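Histidine kinase (Paraburkholderia phymatum, PDB 6NB0) probably acts as a phosphorelay sensor kinase, passing a phosphate from ATP to a histidine side chain of a protein. Local coordinates at residues R45-M57 and D172-V184. Numbering follows the deposited sequence.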
# COMPACT_ATOMS: atom_id res chain seq x y z
N ARG A 45 8.08 -2.56 -11.48
CA ARG A 45 8.46 -1.33 -10.79
C ARG A 45 7.29 -0.34 -10.71
O ARG A 45 7.01 0.23 -9.65
CB ARG A 45 9.68 -0.74 -11.51
CG ARG A 45 9.95 0.74 -11.26
CD ARG A 45 10.24 1.01 -9.78
NE ARG A 45 11.23 0.11 -9.21
CZ ARG A 45 12.54 0.32 -9.27
NH1 ARG A 45 13.03 1.38 -9.90
NH2 ARG A 45 13.37 -0.55 -8.69
N THR A 46 6.59 -0.13 -11.82
CA THR A 46 5.41 0.74 -11.80
C THR A 46 4.35 0.24 -10.83
O THR A 46 3.78 1.04 -10.07
CB THR A 46 4.83 0.87 -13.21
OG1 THR A 46 5.78 1.54 -14.04
CG2 THR A 46 3.50 1.63 -13.22
N ALA A 47 4.07 -1.07 -10.83
CA ALA A 47 3.06 -1.59 -9.91
C ALA A 47 3.50 -1.44 -8.45
O ALA A 47 2.68 -1.14 -7.58
CB ALA A 47 2.75 -3.06 -10.22
N ARG A 48 4.78 -1.65 -8.18
CA ARG A 48 5.30 -1.48 -6.82
C ARG A 48 5.15 -0.02 -6.36
O ARG A 48 4.68 0.24 -5.23
CB ARG A 48 6.75 -1.96 -6.80
CG ARG A 48 7.47 -2.01 -5.46
CD ARG A 48 8.39 -0.82 -5.33
NE ARG A 48 9.19 -0.90 -4.11
CZ ARG A 48 10.48 -1.19 -4.08
NH1 ARG A 48 11.13 -1.42 -5.21
NH2 ARG A 48 11.11 -1.24 -2.92
N ARG A 49 5.58 0.93 -7.20
CA ARG A 49 5.43 2.36 -6.89
C ARG A 49 3.97 2.74 -6.70
O ARG A 49 3.64 3.54 -5.81
CB ARG A 49 6.04 3.20 -8.02
CG ARG A 49 7.57 3.10 -8.14
CD ARG A 49 8.27 3.97 -7.07
NE ARG A 49 9.72 3.82 -7.23
CZ ARG A 49 10.51 3.05 -6.50
NH1 ARG A 49 10.04 2.34 -5.46
NH2 ARG A 49 11.81 3.00 -6.82
N SER A 50 3.10 2.23 -7.57
CA SER A 50 1.67 2.49 -7.39
C SER A 50 1.16 2.00 -6.03
O SER A 50 0.37 2.69 -5.38
CB SER A 50 0.87 1.82 -8.52
OG SER A 50 1.38 2.23 -9.79
N ALA A 51 1.57 0.80 -5.61
CA ALA A 51 1.08 0.26 -4.34
C ALA A 51 1.65 1.03 -3.15
O ALA A 51 0.92 1.28 -2.17
CB ALA A 51 1.43 -1.24 -4.24
N GLU A 52 2.93 1.43 -3.22
CA GLU A 52 3.53 2.29 -2.20
C GLU A 52 2.77 3.60 -2.08
O GLU A 52 2.50 4.08 -0.96
CB GLU A 52 4.99 2.60 -2.56
CG GLU A 52 5.94 1.39 -2.57
CD GLU A 52 7.38 1.80 -2.91
OE1 GLU A 52 7.62 2.29 -4.03
OE2 GLU A 52 8.26 1.65 -2.03
N THR A 53 2.52 4.25 -3.21
CA THR A 53 1.75 5.49 -3.22
C THR A 53 0.42 5.32 -2.52
O THR A 53 0.02 6.16 -1.70
CB THR A 53 1.54 5.97 -4.67
OG1 THR A 53 2.80 6.31 -5.24
CG2 THR A 53 0.66 7.25 -4.69
N ALA A 54 -0.29 4.23 -2.83
CA ALA A 54 -1.62 4.02 -2.28
C ALA A 54 -1.55 3.70 -0.80
O ALA A 54 -2.42 4.09 -0.01
CB ALA A 54 -2.32 2.88 -3.03
N LEU A 55 -0.51 2.96 -0.41
CA LEU A 55 -0.27 2.66 1.00
C LEU A 55 -0.15 3.95 1.81
O LEU A 55 -0.82 4.12 2.83
CB LEU A 55 1.02 1.83 1.13
CG LEU A 55 1.78 1.80 2.45
CD1 LEU A 55 0.83 1.31 3.48
CD2 LEU A 55 2.97 0.85 2.34
N PHE A 56 0.73 4.85 1.38
CA PHE A 56 0.94 6.08 2.13
C PHE A 56 -0.30 6.95 2.09
O PHE A 56 -0.58 7.67 3.05
CB PHE A 56 2.15 6.83 1.59
CG PHE A 56 3.46 6.28 2.08
CD1 PHE A 56 3.98 5.10 1.55
CD2 PHE A 56 4.15 6.90 3.11
CE1 PHE A 56 5.16 4.57 2.02
CE2 PHE A 56 5.33 6.38 3.59
CZ PHE A 56 5.84 5.21 3.04
N MET A 57 -1.06 6.90 0.98
CA MET A 57 -2.31 7.66 0.96
C MET A 57 -3.29 7.16 2.01
O MET A 57 -3.99 7.96 2.63
CB MET A 57 -2.95 7.63 -0.43
CG MET A 57 -4.13 8.59 -0.51
SD MET A 57 -4.92 8.56 -2.15
CE MET A 57 -6.28 7.52 -1.76
N ASP A 172 17.58 7.25 2.74
CA ASP A 172 16.86 5.99 2.51
C ASP A 172 16.59 5.95 1.02
O ASP A 172 15.62 6.53 0.54
CB ASP A 172 15.58 5.95 3.34
CG ASP A 172 14.84 4.63 3.23
OD1 ASP A 172 14.88 4.00 2.16
OD2 ASP A 172 14.20 4.24 4.22
N ARG A 173 17.50 5.32 0.25
CA ARG A 173 17.44 5.50 -1.20
C ARG A 173 16.10 5.02 -1.75
O ARG A 173 15.52 5.68 -2.61
CB ARG A 173 18.57 4.77 -1.91
CG ARG A 173 18.60 5.08 -3.42
CD ARG A 173 19.65 4.22 -4.15
NE ARG A 173 19.83 4.69 -5.53
CZ ARG A 173 19.04 4.36 -6.55
NH1 ARG A 173 17.99 3.56 -6.37
NH2 ARG A 173 19.29 4.84 -7.76
N GLU A 174 15.61 3.88 -1.27
CA GLU A 174 14.38 3.35 -1.83
C GLU A 174 13.19 4.28 -1.57
O GLU A 174 12.36 4.49 -2.45
CB GLU A 174 14.11 1.94 -1.30
CG GLU A 174 13.00 1.17 -2.04
CD GLU A 174 11.59 1.73 -1.82
OE1 GLU A 174 11.20 1.99 -0.66
OE2 GLU A 174 10.86 1.91 -2.81
N ARG A 175 13.08 4.82 -0.35
CA ARG A 175 11.97 5.75 -0.07
C ARG A 175 12.11 7.05 -0.85
O ARG A 175 11.12 7.60 -1.34
CB ARG A 175 11.89 6.06 1.43
CG ARG A 175 11.55 4.86 2.29
CD ARG A 175 10.21 4.24 1.97
NE ARG A 175 9.80 3.35 3.06
CZ ARG A 175 8.80 2.47 2.99
NH1 ARG A 175 8.52 1.72 4.06
NH2 ARG A 175 8.09 2.31 1.88
N LEU A 176 13.33 7.59 -0.95
CA LEU A 176 13.53 8.77 -1.78
C LEU A 176 13.21 8.48 -3.23
O LEU A 176 12.67 9.34 -3.94
CB LEU A 176 14.97 9.27 -1.64
CG LEU A 176 15.27 9.78 -0.23
CD1 LEU A 176 16.80 9.78 0.06
CD2 LEU A 176 14.67 11.18 -0.01
N ALA A 177 13.55 7.27 -3.69
CA ALA A 177 13.22 6.91 -5.07
C ALA A 177 11.71 6.90 -5.26
O ALA A 177 11.22 7.38 -6.28
CB ALA A 177 13.79 5.54 -5.43
N ALA A 178 10.97 6.34 -4.31
CA ALA A 178 9.51 6.35 -4.42
C ALA A 178 8.98 7.78 -4.43
O ALA A 178 8.07 8.12 -5.20
CB ALA A 178 8.92 5.53 -3.26
N ALA A 179 9.54 8.64 -3.57
CA ALA A 179 9.08 10.02 -3.47
C ALA A 179 9.31 10.79 -4.76
O ALA A 179 8.42 11.51 -5.23
CB ALA A 179 9.76 10.72 -2.29
N LEU A 180 10.49 10.63 -5.37
CA LEU A 180 10.76 11.35 -6.61
C LEU A 180 9.92 10.80 -7.75
O LEU A 180 9.42 11.56 -8.59
CB LEU A 180 12.24 11.28 -6.96
CG LEU A 180 13.16 11.93 -5.90
CD1 LEU A 180 14.59 11.67 -6.30
CD2 LEU A 180 12.92 13.42 -5.80
N TRP A 181 9.76 9.47 -7.80
CA TRP A 181 8.86 8.88 -8.79
C TRP A 181 7.47 9.51 -8.73
O TRP A 181 6.89 9.87 -9.76
CB TRP A 181 8.79 7.37 -8.53
CG TRP A 181 7.88 6.61 -9.49
CD1 TRP A 181 8.24 5.97 -10.65
CD2 TRP A 181 6.47 6.39 -9.33
NE1 TRP A 181 7.12 5.37 -11.23
CE2 TRP A 181 6.02 5.62 -10.43
CE3 TRP A 181 5.53 6.77 -8.35
CZ2 TRP A 181 4.69 5.23 -10.59
CZ3 TRP A 181 4.20 6.38 -8.51
CH2 TRP A 181 3.79 5.63 -9.61
N LEU A 182 6.92 9.66 -7.52
CA LEU A 182 5.56 10.18 -7.38
C LEU A 182 5.51 11.67 -7.69
O LEU A 182 4.56 12.14 -8.32
CB LEU A 182 5.05 9.91 -5.96
CG LEU A 182 3.62 10.39 -5.63
CD1 LEU A 182 2.59 9.77 -6.59
CD2 LEU A 182 3.26 10.02 -4.17
N LEU A 183 6.54 12.41 -7.26
CA LEU A 183 6.65 13.83 -7.59
C LEU A 183 6.52 14.05 -9.10
O LEU A 183 5.76 14.92 -9.55
CB LEU A 183 8.00 14.34 -7.08
CG LEU A 183 8.18 15.80 -6.68
CD1 LEU A 183 7.41 16.06 -5.38
CD2 LEU A 183 9.67 16.12 -6.53
N VAL A 184 7.25 13.26 -9.90
CA VAL A 184 7.18 13.41 -11.36
C VAL A 184 5.89 12.80 -11.92
O VAL A 184 5.25 13.39 -12.80
CB VAL A 184 8.42 12.78 -12.03
CG1 VAL A 184 8.37 13.01 -13.56
CG2 VAL A 184 9.74 13.39 -11.44
O HOH W 1 6.81 3.93 -13.61
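R49 and W181 interlock where segments 45-57 and 173-184 cross at right angles (-90°, axes 10.3 Å apart), a buried contact between helices 44-68 and 173-189. The first probably belongs with the phospho-acceptor (HisKA) helices and the second to the ATP-binding domain, as in histidine kinases, so the contact would join the two. Each side chain is a knob in the other helix: R49 sits among E174, A177, A178 and W181, and W181 among T46, R49, S50 and T53. CB of R49 lies 3.3 Å from the centroid of the indole six-membered ring, a CH-pi contact almost on the ring normal. A turn about CB-CG (chi2 -79°) carries the arginine along the indole and lays its guanidinium over the backbone of A177 and A178. There OE1 of E52 lies in the guanidinium plane, and NH1 meets it (2.8 Å) on the syn side of the carboxylate, tilted from that plane; NH1 also makes a weak, bent bond to OE2 of E174. R48 NH2 and E174 OE2 pair by charge alone, the oxygen standing well out of the R48 guanidinium plane. OE2 of E52 is 2.7 Å from OE2 of E174. In the plane of the indole, at its edge, a water accepts from NE1 of W181 (2.8 Å) and lies close to OG1 of T46. T53 points its methyl at L182 (CG2 to CD1 3.7 Å), while NH2 of R175 comes to the edge of the F56 ring. L253 of helix 252-260 packs on E52, F56 and L182, helix 135-154 flanks A177 and W181, and E44 of the second subunit pairs with R48; L176, A179 and L183 rest on strand 276-283.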